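Local coordinates for Glyoxalase/bleomycin resistance protein/dioxygenase (Sphaerobacter thermophilus, PDB 4HC5) that belongs to the vicinal oxygen chelate (glyoxalase) superfamily and may act as a dioxygenase, although its substrate is not established, at residues V102-W113 and T118-F129; H15-D23 and R75-I83. All blocks are in the same frame, centred on the assembly; numbering follows the deposited sequence. Where two conformers were deposited one is given.

Contact 1: V102-W113 and T118-F129; sequences VTFTKPPEMMPW and TWFSDPDGNQFF. With GOL (glycerol), chain F.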
loop_
_atom_site.group_PDB
_atom_site.type_symbol
_atom_site.label_atom_id
_atom_site.label_comp_id
_atom_site.label_asym_id
_atom_site.label_seq_id
_atom_site.Cartn_x
_atom_site.Cartn_y
_atom_site.Cartn_z
ATOM N N VAL A 102 -11.458 -2.707 -19.117
ATOM C CA VAL A 102 -11.093 -3.302 -17.815
ATOM C C VAL A 102 -11.967 -4.497 -17.550
ATOM O O VAL A 102 -13.188 -4.503 -17.740
ATOM C CB VAL A 102 -11.212 -2.270 -16.668
ATOM C CG1 VAL A 102 -10.905 -2.865 -15.318
ATOM C CG2 VAL A 102 -10.224 -1.090 -16.944
ATOM N N THR A 103 -11.314 -5.474 -16.951
ATOM C CA THR A 103 -11.944 -6.720 -16.444
ATOM C C THR A 103 -12.406 -6.621 -15.039
ATOM O O THR A 103 -11.572 -6.503 -14.159
ATOM C CB THR A 103 -10.944 -7.935 -16.546
ATOM O OG1 THR A 103 -10.548 -8.069 -17.922
ATOM C CG2 THR A 103 -11.574 -9.214 -16.122
ATOM N N PHE A 104 -13.710 -6.652 -14.849
ATOM C CA PHE A 104 -14.335 -6.711 -13.509
ATOM C C PHE A 104 -14.839 -8.111 -13.250
ATOM O O PHE A 104 -15.186 -8.867 -14.199
ATOM C CB PHE A 104 -15.542 -5.800 -13.421
ATOM C CG PHE A 104 -15.223 -4.361 -13.378
ATOM C CD1 PHE A 104 -15.038 -3.577 -14.501
ATOM C CD2 PHE A 104 -15.077 -3.744 -12.133
ATOM C CE1 PHE A 104 -14.682 -2.276 -14.402
ATOM C CE2 PHE A 104 -14.747 -2.405 -12.039
ATOM C CZ PHE A 104 -14.534 -1.664 -13.178
ATOM N N THR A 105 -14.919 -8.499 -11.983
ATOM C CA THR A 105 -15.466 -9.796 -11.620
ATOM C C THR A 105 -17.019 -9.874 -11.776
ATOM O O THR A 105 -17.570 -10.943 -12.011
ATOM C CB THR A 105 -15.043 -10.231 -10.224
ATOM O OG1 THR A 105 -15.499 -9.291 -9.290
ATOM C CG2 THR A 105 -13.524 -10.377 -10.131
ATOM N N LYS A 106 -17.651 -8.728 -11.569
ATOM C CA LYS A 106 -19.136 -8.605 -11.600
ATOM C C LYS A 106 -19.507 -7.139 -11.395
ATOM O O LYS A 106 -18.612 -6.327 -11.008
ATOM C CB LYS A 106 -19.839 -9.513 -10.589
ATOM C CG LYS A 106 -19.397 -9.235 -9.147
ATOM C CD LYS A 106 -20.052 -10.173 -8.128
ATOM C CE LYS A 106 -19.542 -9.871 -6.741
ATOM N NZ LYS A 106 -20.166 -10.892 -5.879
ATOM N N PRO A 107 -20.777 -6.771 -11.585
ATOM C CA PRO A 107 -21.099 -5.369 -11.334
ATOM C C PRO A 107 -21.012 -5.023 -9.845
ATOM O O PRO A 107 -21.026 -5.902 -9.010
ATOM C CB PRO A 107 -22.543 -5.261 -11.855
ATOM C CG PRO A 107 -22.637 -6.398 -12.861
ATOM C CD PRO A 107 -21.912 -7.487 -12.201
ATOM N N PRO A 108 -20.973 -3.740 -9.550
ATOM C CA PRO A 108 -21.070 -3.296 -8.139
ATOM C C PRO A 108 -22.263 -3.946 -7.443
ATOM O O PRO A 108 -23.358 -4.070 -7.995
ATOM C CB PRO A 108 -21.236 -1.800 -8.257
ATOM C CG PRO A 108 -20.535 -1.446 -9.579
ATOM C CD PRO A 108 -20.939 -2.594 -10.460
ATOM N N GLU A 109 -21.970 -4.329 -6.204
ATOM C CA GLU A 109 -22.881 -4.983 -5.335
ATOM C C GLU A 109 -22.784 -4.487 -3.907
ATOM O O GLU A 109 -21.718 -4.018 -3.455
ATOM C CB GLU A 109 -22.510 -6.449 -5.341
ATOM C CG GLU A 109 -23.485 -7.413 -4.778
ATOM C CD GLU A 109 -23.031 -8.854 -5.040
ATOM O OE1 GLU A 109 -22.853 -9.166 -6.233
ATOM O OE2 GLU A 109 -22.759 -9.565 -4.080
HETATM N N MSE A 110 -23.891 -4.479 -3.204
HETATM C CA MSE A 110 -23.873 -4.051 -1.808
HETATM C C MSE A 110 -23.171 -5.043 -0.906
HETATM O O MSE A 110 -23.496 -6.198 -0.844
HETATM C CB MSE A 110 -25.282 -3.792 -1.294
HETATM C CG MSE A 110 -25.350 -3.295 0.157
HETATM SE SE MSE A 110 -24.699 -1.537 0.293
HETATM C CE MSE A 110 -26.145 -0.636 -0.587
HETATM N N MSE A 111 -22.181 -4.531 -0.196
HETATM C CA MSE A 111 -21.524 -5.288 0.807
HETATM C C MSE A 111 -22.284 -5.210 2.139
HETATM O O MSE A 111 -22.972 -4.211 2.398
HETATM C CB MSE A 111 -20.105 -4.770 1.038
HETATM C CG MSE A 111 -19.256 -4.810 -0.191
HETATM SE SE MSE A 111 -18.708 -6.535 -0.797
HETATM C CE MSE A 111 -19.704 -6.618 -2.358
ATOM N N PRO A 112 -22.094 -6.204 2.990
ATOM C CA PRO A 112 -22.926 -6.273 4.231
ATOM C C PRO A 112 -22.489 -5.324 5.324
ATOM O O PRO A 112 -23.162 -5.186 6.340
ATOM C CB PRO A 112 -22.859 -7.726 4.650
ATOM C CG PRO A 112 -21.518 -8.180 4.107
ATOM C CD PRO A 112 -21.336 -7.455 2.793
ATOM N N TRP A 113 -21.473 -4.548 5.025
ATOM C CA TRP A 113 -21.147 -3.265 5.780
ATOM C C TRP A 113 -21.615 -1.937 5.166
ATOM O O TRP A 113 -21.249 -0.842 5.623
ATOM C CB TRP A 113 -19.701 -3.143 6.173
ATOM C CG TRP A 113 -18.829 -2.930 5.001
ATOM C CD1 TRP A 113 -18.479 -1.728 4.400
ATOM C CD2 TRP A 113 -18.191 -3.960 4.266
ATOM N NE1 TRP A 113 -17.625 -1.947 3.331
ATOM C CE2 TRP A 113 -17.429 -3.292 3.199
ATOM C CE3 TRP A 113 -18.165 -5.346 4.361
ATOM C CZ2 TRP A 113 -16.655 -3.998 2.285
ATOM C CZ3 TRP A 113 -17.390 -6.038 3.442
ATOM C CH2 TRP A 113 -16.684 -5.403 2.412
ATOM N N THR A 118 -16.869 -3.750 -5.872
ATOM C CA THR A 118 -16.563 -4.845 -6.780
ATOM C C THR A 118 -15.061 -5.022 -6.876
ATOM O O THR A 118 -14.321 -4.330 -6.196
ATOM C CB THR A 118 -17.263 -4.693 -8.157
ATOM O OG1 THR A 118 -17.059 -5.927 -8.899
ATOM C CG2 THR A 118 -16.853 -3.454 -8.921
ATOM N N TRP A 119 -14.632 -5.890 -7.744
ATOM C CA TRP A 119 -13.188 -6.151 -7.975
ATOM C C TRP A 119 -12.848 -6.055 -9.438
ATOM O O TRP A 119 -13.657 -6.399 -10.317
ATOM C CB TRP A 119 -12.807 -7.584 -7.555
ATOM C CG TRP A 119 -12.961 -7.834 -6.053
ATOM C CD1 TRP A 119 -11.932 -7.894 -5.098
ATOM C CD2 TRP A 119 -14.199 -8.103 -5.299
ATOM N NE1 TRP A 119 -12.440 -8.168 -3.895
ATOM C CE2 TRP A 119 -13.800 -8.341 -3.933
ATOM C CE3 TRP A 119 -15.564 -8.180 -5.627
ATOM C CZ2 TRP A 119 -14.755 -8.577 -2.912
ATOM C CZ3 TRP A 119 -16.508 -8.493 -4.619
ATOM C CH2 TRP A 119 -16.116 -8.660 -3.292
ATOM N N PHE A 120 -11.665 -5.552 -9.708
ATOM C CA PHE A 120 -11.148 -5.491 -11.056
ATOM C C PHE A 120 -9.684 -5.825 -11.060
ATOM O O PHE A 120 -8.987 -5.799 -10.029
ATOM C CB PHE A 120 -11.447 -4.177 -11.749
ATOM C CG PHE A 120 -10.563 -3.059 -11.299
ATOM C CD1 PHE A 120 -9.376 -2.810 -11.928
ATOM C CD2 PHE A 120 -10.976 -2.207 -10.276
ATOM C CE1 PHE A 120 -8.569 -1.774 -11.516
ATOM C CE2 PHE A 120 -10.145 -1.182 -9.867
ATOM C CZ PHE A 120 -8.969 -0.965 -10.490
ATOM N N SER A 121 -9.185 -6.133 -12.223
ATOM C CA SER A 121 -7.762 -6.421 -12.427
ATOM C C SER A 121 -7.109 -5.577 -13.486
ATOM O O SER A 121 -7.734 -5.016 -14.377
ATOM C CB SER A 121 -7.562 -7.884 -12.839
ATOM O OG SER A 121 -8.027 -8.808 -11.847
ATOM N N ASP A 122 -5.774 -5.453 -13.299
ATOM C CA ASP A 122 -4.931 -4.805 -14.306
ATOM C C ASP A 122 -4.550 -5.879 -15.384
ATOM O O ASP A 122 -4.884 -7.050 -15.252
ATOM C CB ASP A 122 -3.740 -4.065 -13.698
ATOM C CG ASP A 122 -2.609 -4.945 -13.251
ATOM O OD1 ASP A 122 -2.618 -6.148 -13.411
ATOM O OD2 ASP A 122 -1.651 -4.298 -12.702
ATOM N N PRO A 123 -3.759 -5.468 -16.390
ATOM C CA PRO A 123 -3.411 -6.453 -17.445
ATOM C C PRO A 123 -2.581 -7.632 -16.990
ATOM O O PRO A 123 -2.515 -8.639 -17.665
ATOM C CB PRO A 123 -2.652 -5.598 -18.455
ATOM C CG PRO A 123 -3.320 -4.260 -18.284
ATOM C CD PRO A 123 -3.460 -4.091 -16.793
ATOM N N ASP A 124 -1.847 -7.451 -15.913
ATOM C CA ASP A 124 -1.021 -8.523 -15.318
ATOM C C ASP A 124 -1.790 -9.411 -14.358
ATOM O O ASP A 124 -1.225 -10.305 -13.762
ATOM C CB ASP A 124 0.204 -7.983 -14.623
ATOM C CG ASP A 124 1.345 -7.583 -15.560
ATOM O OD1 ASP A 124 1.782 -8.431 -16.378
ATOM O OD2 ASP A 124 1.776 -6.395 -15.470
ATOM N N GLY A 125 -3.071 -9.115 -14.180
ATOM C CA GLY A 125 -3.851 -9.883 -13.267
ATOM C C GLY A 125 -3.790 -9.455 -11.792
ATOM O O GLY A 125 -4.306 -10.166 -10.909
ATOM N N ASN A 126 -3.164 -8.301 -11.567
ATOM C CA ASN A 126 -3.241 -7.736 -10.181
ATOM C C ASN A 126 -4.675 -7.268 -9.887
ATOM O O ASN A 126 -5.214 -6.469 -10.643
ATOM C CB ASN A 126 -2.310 -6.553 -10.074
ATOM C CG ASN A 126 -0.820 -6.933 -10.212
ATOM O OD1 ASN A 126 -0.373 -7.872 -9.542
ATOM N ND2 ASN A 126 -0.073 -6.221 -11.060
ATOM N N GLN A 127 -5.185 -7.766 -8.773
ATOM C CA GLN A 127 -6.573 -7.509 -8.381
ATOM C C GLN A 127 -6.699 -6.456 -7.264
ATOM O O GLN A 127 -5.960 -6.430 -6.282
ATOM C CB GLN A 127 -7.279 -8.792 -7.939
ATOM C CG GLN A 127 -8.820 -8.619 -7.954
ATOM C CD GLN A 127 -9.561 -9.923 -7.659
ATOM O OE1 GLN A 127 -10.380 -10.450 -8.459
ATOM N NE2 GLN A 127 -9.315 -10.409 -6.499
ATOM N N PHE A 128 -7.647 -5.561 -7.558
ATOM C CA PHE A 128 -7.971 -4.469 -6.578
ATOM C C PHE A 128 -9.420 -4.623 -6.172
ATOM O O PHE A 128 -10.306 -4.933 -6.989
ATOM C CB PHE A 128 -7.769 -3.099 -7.233
ATOM C CG PHE A 128 -6.381 -2.844 -7.696
ATOM C CD1 PHE A 128 -5.428 -2.365 -6.875
ATOM C CD2 PHE A 128 -5.984 -3.169 -8.974
ATOM C CE1 PHE A 128 -4.141 -2.150 -7.294
ATOM C CE2 PHE A 128 -4.681 -3.004 -9.403
ATOM C CZ PHE A 128 -3.747 -2.429 -8.552
ATOM N N PHE A 129 -9.711 -4.201 -4.936
ATOM C CA PHE A 129 -11.076 -4.055 -4.413
ATOM C C PHE A 129 -11.451 -2.585 -4.578
ATOM O O PHE A 129 -10.685 -1.713 -4.158
ATOM C CB PHE A 129 -11.076 -4.482 -2.964
ATOM C CG PHE A 129 -12.441 -4.571 -2.307
ATOM C CD1 PHE A 129 -13.487 -5.244 -2.941
ATOM C CD2 PHE A 129 -12.654 -4.121 -1.007
ATOM C CE1 PHE A 129 -14.696 -5.382 -2.285
ATOM C CE2 PHE A 129 -13.856 -4.280 -0.364
ATOM C CZ PHE A 129 -14.882 -4.942 -1.033
HETATM C C1 GOL F . -6.229 -6.213 -19.940
HETATM O O1 GOL F . -6.271 -7.654 -19.802
HETATM C C2 GOL F . -7.363 -5.534 -19.135
HETATM O O2 GOL F . -7.245 -4.138 -19.348
HETATM C C3 GOL F . -7.248 -5.666 -17.636
HETATM O O3 GOL F . -8.401 -5.314 -16.886
#

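Contact 2: H15-D23 and R75-I83; sequences HSATIIVSD and RKPGGYTGI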
loop_
_atom_site.group_PDB
_atom_site.type_symbol
_atom_site.label_atom_id
_atom_site.label_comp_id
_atom_site.label_asym_id
_atom_site.label_seq_id
_atom_site.Cartn_x
_atom_site.Cartn_y
_atom_site.Cartn_z
ATOM N N HIS A 15 3.836 6.891 2.126
ATOM C CA HIS A 15 4.253 7.464 0.854
ATOM C C HIS A 15 3.674 6.697 -0.349
ATOM O O HIS A 15 3.151 7.295 -1.303
ATOM C CB HIS A 15 5.789 7.488 0.749
ATOM C CG HIS A 15 6.236 8.031 -0.540
ATOM N ND1 HIS A 15 6.393 7.246 -1.661
ATOM C CD2 HIS A 15 6.474 9.310 -0.936
ATOM C CE1 HIS A 15 6.727 8.051 -2.707
ATOM N NE2 HIS A 15 6.762 9.304 -2.273
ATOM N N SER A 16 3.808 5.386 -0.281
ATOM C CA SER A 16 3.499 4.524 -1.434
ATOM C C SER A 16 3.432 3.081 -0.963
ATOM O O SER A 16 4.042 2.698 -0.003
ATOM C CB SER A 16 4.528 4.649 -2.548
ATOM O OG SER A 16 5.857 4.580 -2.104
ATOM N N ALA A 17 2.654 2.312 -1.740
ATOM C CA ALA A 17 2.665 0.838 -1.715
ATOM C C ALA A 17 3.054 0.387 -3.144
ATOM O O ALA A 17 3.016 1.186 -4.072
ATOM C CB ALA A 17 1.288 0.323 -1.343
ATOM N N THR A 18 3.462 -0.839 -3.263
ATOM C CA THR A 18 4.004 -1.357 -4.500
ATOM C C THR A 18 3.166 -2.518 -5.060
ATOM O O THR A 18 2.711 -3.387 -4.296
ATOM C CB THR A 18 5.475 -1.835 -4.297
ATOM O OG1 THR A 18 6.240 -0.774 -3.737
ATOM C CG2 THR A 18 6.177 -2.290 -5.590
ATOM N N ILE A 19 3.024 -2.464 -6.385
ATOM C CA ILE A 19 2.467 -3.661 -7.090
ATOM C C ILE A 19 3.598 -4.142 -8.033
ATOM O O ILE A 19 4.525 -3.421 -8.323
ATOM C CB ILE A 19 1.185 -3.384 -7.810
ATOM C CG1 ILE A 19 1.368 -2.326 -8.909
ATOM C CG2 ILE A 19 0.074 -2.966 -6.822
ATOM C CD1 ILE A 19 0.188 -2.176 -9.892
ATOM N N ILE A 20 3.490 -5.367 -8.442
ATOM C CA ILE A 20 4.444 -6.002 -9.368
ATOM C C ILE A 20 3.777 -6.140 -10.735
ATOM O O ILE A 20 2.739 -6.768 -10.858
ATOM C CB ILE A 20 4.915 -7.345 -8.781
ATOM C CG1 ILE A 20 5.369 -7.261 -7.307
ATOM C CG2 ILE A 20 6.068 -7.927 -9.642
ATOM C CD1 ILE A 20 6.546 -6.357 -7.002
ATOM N N VAL A 21 4.494 -5.618 -11.714
ATOM C CA VAL A 21 4.070 -5.618 -13.099
ATOM C C VAL A 21 5.145 -6.272 -13.972
ATOM O O VAL A 21 6.279 -6.418 -13.533
ATOM C CB VAL A 21 3.699 -4.208 -13.625
ATOM C CG1 VAL A 21 2.548 -3.607 -12.749
ATOM C CG2 VAL A 21 4.887 -3.296 -13.738
ATOM N N SER A 22 4.779 -6.641 -15.204
ATOM C CA SER A 22 5.772 -7.278 -16.098
ATOM C C SER A 22 6.522 -6.276 -16.980
ATOM O O SER A 22 7.611 -6.570 -17.501
ATOM C CB SER A 22 5.100 -8.305 -16.955
ATOM O OG SER A 22 4.032 -7.789 -17.718
ATOM N N ASP A 23 5.928 -5.088 -17.169
ATOM C CA ASP A 23 6.429 -4.074 -18.066
ATOM C C ASP A 23 5.986 -2.742 -17.531
ATOM O O ASP A 23 4.813 -2.383 -17.540
ATOM C CB ASP A 23 5.919 -4.365 -19.503
ATOM C CG ASP A 23 6.436 -3.455 -20.547
ATOM O OD1 ASP A 23 6.432 -2.239 -20.333
ATOM O OD2 ASP A 23 6.692 -3.951 -21.727
ATOM N N ARG A 75 8.743 -12.668 -5.817
ATOM C CA ARG A 75 7.434 -12.093 -5.983
ATOM C C ARG A 75 7.202 -11.707 -7.434
ATOM O O ARG A 75 8.051 -11.159 -8.060
ATOM C CB ARG A 75 7.224 -10.918 -5.029
ATOM C CG ARG A 75 8.057 -9.686 -5.240
ATOM C CD ARG A 75 7.779 -8.671 -4.122
ATOM N NE ARG A 75 8.417 -9.081 -2.900
ATOM C CZ ARG A 75 8.316 -8.430 -1.749
ATOM N NH1 ARG A 75 7.596 -7.328 -1.676
ATOM N NH2 ARG A 75 8.940 -8.864 -0.681
ATOM N N LYS A 76 6.002 -11.982 -7.900
ATOM C CA LYS A 76 5.658 -11.857 -9.307
ATOM C C LYS A 76 4.295 -11.152 -9.475
ATOM O O LYS A 76 3.549 -11.041 -8.503
ATOM C CB LYS A 76 5.659 -13.242 -9.997
ATOM C CG LYS A 76 7.105 -13.785 -10.110
ATOM C CD LYS A 76 7.488 -14.790 -11.093
ATOM C CE LYS A 76 9.032 -14.887 -11.238
ATOM N NZ LYS A 76 9.685 -13.791 -12.060
ATOM N N PRO A 77 3.960 -10.715 -10.691
ATOM C CA PRO A 77 2.684 -10.123 -10.863
ATOM C C PRO A 77 1.539 -11.087 -10.681
ATOM O O PRO A 77 1.696 -12.320 -10.782
ATOM C CB PRO A 77 2.724 -9.654 -12.326
ATOM C CG PRO A 77 4.162 -9.562 -12.682
ATOM C CD PRO A 77 4.749 -10.706 -11.942
ATOM N N GLY A 78 0.355 -10.520 -10.381
ATOM C CA GLY A 78 -0.902 -11.256 -10.402
ATOM C C GLY A 78 -1.398 -11.626 -9.015
ATOM O O GLY A 78 -0.581 -11.843 -8.095
ATOM N N GLY A 79 -2.692 -11.688 -8.870
ATOM C CA GLY A 79 -3.274 -12.026 -7.614
ATOM C C GLY A 79 -3.773 -10.839 -6.820
ATOM O O GLY A 79 -3.713 -9.730 -7.233
ATOM N N TYR A 80 -4.284 -11.140 -5.643
ATOM C CA TYR A 80 -4.731 -10.103 -4.717
ATOM C C TYR A 80 -3.627 -9.201 -4.300
ATOM O O TYR A 80 -2.665 -9.658 -3.816
ATOM C CB TYR A 80 -5.315 -10.738 -3.467
ATOM C CG TYR A 80 -6.542 -11.427 -3.792
ATOM C CD1 TYR A 80 -7.658 -10.731 -4.190
ATOM C CD2 TYR A 80 -6.593 -12.808 -3.766
ATOM C CE1 TYR A 80 -8.816 -11.394 -4.528
ATOM C CE2 TYR A 80 -7.745 -13.479 -4.093
ATOM C CZ TYR A 80 -8.839 -12.766 -4.480
ATOM O OH TYR A 80 -9.952 -13.449 -4.797
ATOM N N THR A 81 -3.792 -7.906 -4.509
ATOM C CA THR A 81 -2.771 -6.953 -4.138
ATOM C C THR A 81 -2.862 -6.559 -2.675
ATOM O O THR A 81 -1.932 -6.078 -2.143
ATOM C CB THR A 81 -2.872 -5.657 -4.941
ATOM O OG1 THR A 81 -4.143 -5.066 -4.742
ATOM C CG2 THR A 81 -2.642 -5.902 -6.419
ATOM N N GLY A 82 -4.024 -6.751 -2.101
ATOM C CA GLY A 82 -4.272 -6.221 -0.733
ATOM C C GLY A 82 -4.522 -4.724 -0.767
ATOM O O GLY A 82 -4.609 -4.072 0.264
ATOM N N ILE A 83 -4.618 -4.132 -1.952
ATOM C CA ILE A 83 -4.890 -2.673 -2.135
ATOM C C ILE A 83 -6.365 -2.510 -2.440
ATOM O O ILE A 83 -6.927 -3.098 -3.362
ATOM C CB ILE A 83 -4.014 -2.022 -3.205
ATOM C CG1 ILE A 83 -2.552 -2.063 -2.772
ATOM C CG2 ILE A 83 -4.440 -0.570 -3.494
ATOM C CD1 ILE A 83 -1.515 -1.722 -3.852
HETATM O O HOH W 1 0.643 -5.292 -4.036
#

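Contact 1: V102-W113 and T118-F129
This is the beta hairpin at the edge of one of the two four-stranded sheets of the vicinal oxygen chelate fold, and Phe104 sits opposite Phe120 in it as an antiparallel non-hydrogen-bonded pair. Both aromatic side chains leave the same face of the sheet and run side by side, their rings oblique, with planes at 54°. Phe120 CB lies over one face of the Phe104 ring, a CH-pi contact 3.9 Å from the ring centroid. Helix 90-99 helps cover Phe104, whose ring meets Tyr94 edge-to-face. A flanking backbone bond helps hold the strands together, Thr105 N giving its hydrogen to Trp119 O at 3.0 Å. At one end a glycerol, probably from the crystallisation liquor, bridges the strands, O3 accepting from Thr103 N and donating to Ser121 O. Toward the other end strand 103-110 is interrupted around Lys106, and there Thr118 makes the link with its side chain. With OG1 anti to the backbone N (chi1 -171°), its hydroxyl donates to Lys106 O at 2.6 Å from above the carbonyl plane, while its methyl CG2 packs 3.7 Å from Phe104 CD2; a beta-branched residue with one polar arm suits both tasks. Farther along, the selenium of Met111, a selenomethionine, approaches the Phe129 ring at its edge, 4.2 Å from CZ.

Contact 2: H15-D23 and R75-I83
Ile19 and Ile83 meet at about a right angle, the methyl CG2 of Ile19 resting 3.6 Å from Ile83 CD1. The same CG2 also touches Thr81, but here the side chains lie alongside each other and point the same way, methyl against methyl, with Ile19 CG2 4.0 Å from Thr81 CG2. With OG1 between the backbone N and the carbonyl carbon (chi1 59°), Thr81 turns its hydroxyl to Ile83 N, accepting at 3.0 Å in an ST turn, and its methyl to Ile19; OG1 also bonds Gln127 O. Ile20, the next residue along the strand, uses its two branches separately. CG2, anti to the backbone N, packs 3.8 Å from Pro77 CD, whereas CD1 meets Arg75 CD at 3.9 Å, the arginine chain crossing the isoleucine nearly at right angles. Arg75 thus lends its aliphatic part to the contact, while its guanidinium group forms a salt bridge with Asp73 and a hydrogen bond to Tyr80 O of the second subunit. The compact ring of Pro77 lies against the backbone, its CB 3.2 Å from Ile20 O. No direct hydrogen bond joins the segments; a water donates to Thr18 O at 2.8 Å and, over a longer distance, to Thr81 O. The axes of strand segments 15-20 and 79-83 run nearly antiparallel, 8.6 Å apart at closest, and apolar side chains join them. These strands are outermost in their sheets within this chain, and they form the junction between the halves of the vicinal oxygen chelate fold.

How the contacts relate
Contact 1 works within one sheet and contact 2 between the two, so the first relies on backbone hydrogen bonds and aromatic packing, the second on aliphatic side chains and a water. Each is partly buried, but contact 2 lies nearer the centre of the chain, about 8 Å from it between centres against about 12 Å, and has more residues within reach of the second subunit. They meet because strands 126-132 and 79-87 are neighbours. Asn126, steadied by Asp122 through ND2, turns its amide on both segments of contact 2: ND2 donates to Ile20 O and OD1 accepts from Gly78 N. Nearby, Asp124 OD1 probably hydrogen-bonds Ser22 OG at 2.7 Å.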